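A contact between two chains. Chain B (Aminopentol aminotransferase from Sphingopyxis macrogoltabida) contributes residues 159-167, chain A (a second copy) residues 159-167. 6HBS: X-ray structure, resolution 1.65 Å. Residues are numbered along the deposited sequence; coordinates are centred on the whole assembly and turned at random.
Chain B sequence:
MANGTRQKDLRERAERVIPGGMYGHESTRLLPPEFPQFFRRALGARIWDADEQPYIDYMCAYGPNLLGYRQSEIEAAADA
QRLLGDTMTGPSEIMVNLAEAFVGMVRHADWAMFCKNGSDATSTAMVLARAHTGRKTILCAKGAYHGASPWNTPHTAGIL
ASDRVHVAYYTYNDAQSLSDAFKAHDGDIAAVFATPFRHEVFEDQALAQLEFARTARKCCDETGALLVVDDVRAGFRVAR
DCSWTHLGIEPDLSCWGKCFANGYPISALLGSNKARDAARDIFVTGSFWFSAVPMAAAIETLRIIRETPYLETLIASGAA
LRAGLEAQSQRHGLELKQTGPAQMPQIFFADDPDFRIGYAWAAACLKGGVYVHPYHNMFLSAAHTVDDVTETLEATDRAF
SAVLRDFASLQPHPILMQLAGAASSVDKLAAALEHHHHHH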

# COMPACT_ATOMS: atom_id res chain seq x y z
N ILE B 159 12.84 -15.61 1.66
CA ILE B 159 13.69 -14.57 1.11
C ILE B 159 14.96 -15.22 0.53
O ILE B 159 15.61 -16.03 1.20
CB ILE B 159 14.03 -13.53 2.20
CG1 ILE B 159 12.78 -12.90 2.82
CG2 ILE B 159 14.98 -12.48 1.66
CD1 ILE B 159 11.84 -12.29 1.80
N LEU B 160 15.36 -14.81 -0.67
CA LEU B 160 16.55 -15.38 -1.34
C LEU B 160 17.74 -14.46 -1.08
O LEU B 160 17.58 -13.24 -0.96
CB LEU B 160 16.29 -15.49 -2.85
CG LEU B 160 15.10 -16.37 -3.24
CD1 LEU B 160 15.09 -16.65 -4.72
CD2 LEU B 160 15.13 -17.66 -2.45
N ALA B 161 18.96 -15.02 -1.11
CA ALA B 161 20.16 -14.20 -0.97
C ALA B 161 20.15 -13.11 -2.05
O ALA B 161 20.59 -11.99 -1.82
CB ALA B 161 21.42 -15.05 -1.04
N SER B 162 19.65 -13.47 -3.25
CA SER B 162 19.66 -12.56 -4.41
C SER B 162 18.71 -11.37 -4.19
O SER B 162 18.88 -10.35 -4.84
CB SER B 162 19.29 -13.28 -5.70
OG SER B 162 18.07 -13.98 -5.58
N ASP B 163 17.75 -11.51 -3.26
CA ASP B 163 16.82 -10.38 -2.95
C ASP B 163 17.58 -9.19 -2.32
O ASP B 163 17.14 -8.05 -2.44
CB ASP B 163 15.68 -10.88 -2.06
CG ASP B 163 14.73 -11.82 -2.78
OD1 ASP B 163 14.59 -11.69 -4.01
OD2 ASP B 163 14.11 -12.64 -2.09
N ARG B 164 18.74 -9.45 -1.69
CA ARG B 164 19.45 -8.38 -0.98
C ARG B 164 20.97 -8.47 -1.18
O ARG B 164 21.74 -7.91 -0.40
CB ARG B 164 19.07 -8.44 0.51
CG ARG B 164 19.12 -9.85 1.08
CD ARG B 164 18.54 -9.85 2.46
NE ARG B 164 17.13 -9.48 2.55
CZ ARG B 164 16.49 -9.44 3.72
NH1 ARG B 164 17.19 -9.67 4.83
NH2 ARG B 164 15.20 -9.20 3.79
N VAL B 165 21.39 -9.02 -2.32
CA VAL B 165 22.82 -9.23 -2.53
C VAL B 165 23.53 -7.89 -2.74
O VAL B 165 24.73 -7.82 -2.52
CB VAL B 165 23.10 -10.20 -3.69
CG1 VAL B 165 22.53 -9.72 -5.03
CG2 VAL B 165 24.61 -10.49 -3.82
N HIS B 166 22.81 -6.82 -3.13
CA HIS B 166 23.38 -5.50 -3.31
C HIS B 166 22.90 -4.51 -2.23
O HIS B 166 22.86 -3.31 -2.46
CB HIS B 166 23.15 -4.98 -4.73
CG HIS B 166 23.85 -5.80 -5.77
ND1 HIS B 166 25.25 -5.84 -5.87
CD2 HIS B 166 23.37 -6.60 -6.74
CE1 HIS B 166 25.58 -6.65 -6.87
NE2 HIS B 166 24.44 -7.13 -7.42
N VAL B 167 22.58 -5.02 -1.05
CA VAL B 167 22.39 -4.25 0.14
C VAL B 167 23.61 -4.55 1.01
O VAL B 167 23.90 -5.71 1.22
CB VAL B 167 21.09 -4.63 0.85
CG1 VAL B 167 20.84 -3.80 2.10
CG2 VAL B 167 19.90 -4.54 -0.11
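Chain A, residues 159-167: ILASDRVHV

This is a small, nearly symmetric contact between the same loop in two copies of the protein, packed through side chains and the two serine carbonyls, and bridged by water, with no direct hydrogen bond. The two stretches together bury 332 Å².

Chain A repeats the conformation of chain B closely. Residues 161-163 form a 3-10 segment in chain A and have helical phi/psi in chain B. In each copy a type I beta turn follows, from A:Arg164 to A:Val167 and from B:Arg164 to B:Val167, closed by the hydrogen bonds B:Val167 N to B:Arg164 O and A:Val167 N to A:Arg164 O, 3.1 Å each. The side chain of Asp163 in each copy accepts a hydrogen bond from the backbone of Leu160: A:Leu160 N to A:Asp163 OD2 and B:Leu160 N to B:Asp163 OD2, both 2.9 Å.

From end to end the two stretches run in roughly opposite directions. They come closest at B:Ser162 and A:Ser162, whose CA atoms lie 5.5 Å apart. B:Ser162 O is 3.3 Å from A:Ser162 O. Both are acceptors, so no hydrogen bond joins them.

Around this point the packing is reciprocal. A:Val165 CG1 rests 3.6 Å from B:Ser162 CB, and B:Val165 CG1 lies 3.7 Å from A:Ser162 CB. A:His166 CD2 sits 3.7 Å from B:Leu160 CD1. The matching pair, B:His166 CD2 and A:Leu160 CD1, is at 3.5 Å. Each imidazole also turns its edge to the serine of the other copy: B:Ser162 OG is 3.6 Å from A:His166 CD2, and A:Ser162 OG is 3.4 Å from B:His166 CD2.

Water satisfies the serine carbonyls. One water donates to B:Ser162 O (2.9 Å) and to A:Asp163 OD1 (2.7 Å), and accepts from A:Ser162 OG (2.6 Å). A second repeats this with the chains exchanged, reaching A:Ser162 O at 2.8 Å.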

# COMPACT_ATOMS: atom_id res chain seq x y z
N ILE A 159 16.38 -1.17 -11.84
CA ILE A 159 16.16 -2.56 -11.48
C ILE A 159 17.41 -3.38 -11.82
O ILE A 159 17.94 -3.28 -12.89
CB ILE A 159 14.92 -3.11 -12.21
CG1 ILE A 159 13.68 -2.25 -11.93
CG2 ILE A 159 14.68 -4.58 -11.89
CD1 ILE A 159 13.34 -2.10 -10.46
N LEU A 160 17.87 -4.20 -10.87
CA LEU A 160 19.06 -5.04 -11.07
C LEU A 160 18.61 -6.41 -11.57
O LEU A 160 17.55 -6.92 -11.19
CB LEU A 160 19.81 -5.17 -9.74
CG LEU A 160 20.17 -3.88 -9.02
CD1 LEU A 160 21.13 -4.15 -7.88
CD2 LEU A 160 20.74 -2.85 -9.98
N ALA A 161 19.50 -7.07 -12.32
CA ALA A 161 19.32 -8.45 -12.73
C ALA A 161 19.04 -9.33 -11.51
O ALA A 161 18.21 -10.24 -11.57
CB ALA A 161 20.55 -8.93 -13.48
N SER A 162 19.67 -9.01 -10.37
CA SER A 162 19.55 -9.80 -9.16
C SER A 162 18.12 -9.70 -8.57
O SER A 162 17.68 -10.60 -7.87
CB SER A 162 20.61 -9.44 -8.15
OG SER A 162 20.50 -8.07 -7.72
N ASP A 163 17.40 -8.63 -8.89
CA ASP A 163 16.02 -8.45 -8.36
C ASP A 163 15.05 -9.52 -8.91
O ASP A 163 14.00 -9.75 -8.32
CB ASP A 163 15.49 -7.05 -8.69
CG ASP A 163 16.19 -5.92 -7.94
OD1 ASP A 163 16.64 -6.16 -6.81
OD2 ASP A 163 16.30 -4.80 -8.52
N ARG A 164 15.36 -10.12 -10.07
CA ARG A 164 14.45 -11.07 -10.72
C ARG A 164 15.21 -12.26 -11.34
O ARG A 164 14.70 -12.91 -12.27
CB ARG A 164 13.62 -10.34 -11.78
CG ARG A 164 14.45 -9.48 -12.72
CD ARG A 164 13.55 -8.66 -13.59
NE ARG A 164 12.71 -7.69 -12.89
CZ ARG A 164 11.84 -6.93 -13.54
NH1 ARG A 164 11.74 -7.09 -14.85
NH2 ARG A 164 11.12 -6.01 -12.93
N VAL A 165 16.36 -12.62 -10.77
CA VAL A 165 17.19 -13.68 -11.33
C VAL A 165 16.47 -15.03 -11.18
O VAL A 165 16.72 -15.93 -11.96
CB VAL A 165 18.61 -13.70 -10.69
CG1 VAL A 165 18.59 -14.00 -9.19
CG2 VAL A 165 19.54 -14.68 -11.42
N HIS A 166 15.57 -15.17 -10.19
CA HIS A 166 14.86 -16.43 -9.97
C HIS A 166 13.38 -16.28 -10.35
O HIS A 166 12.54 -16.94 -9.78
CB HIS A 166 15.06 -16.92 -8.52
CG HIS A 166 16.45 -17.41 -8.30
ND1 HIS A 166 16.96 -18.49 -9.02
CD2 HIS A 166 17.45 -16.95 -7.51
CE1 HIS A 166 18.23 -18.68 -8.65
NE2 HIS A 166 18.55 -17.75 -7.74
N VAL A 167 13.09 -15.44 -11.33
CA VAL A 167 11.80 -15.40 -12.03
C VAL A 167 12.08 -15.91 -13.44
O VAL A 167 13.00 -15.41 -14.07
CB VAL A 167 11.21 -13.98 -12.09
CG1 VAL A 167 9.84 -13.97 -12.76
CG2 VAL A 167 11.17 -13.36 -10.69
O HOH W 1 18.74 -7.63 -5.85
O HOH W 2 16.07 -12.29 -6.35
O HOH W 3 13.29 -9.13 -5.81
O HOH W 4 15.37 -6.25 -4.29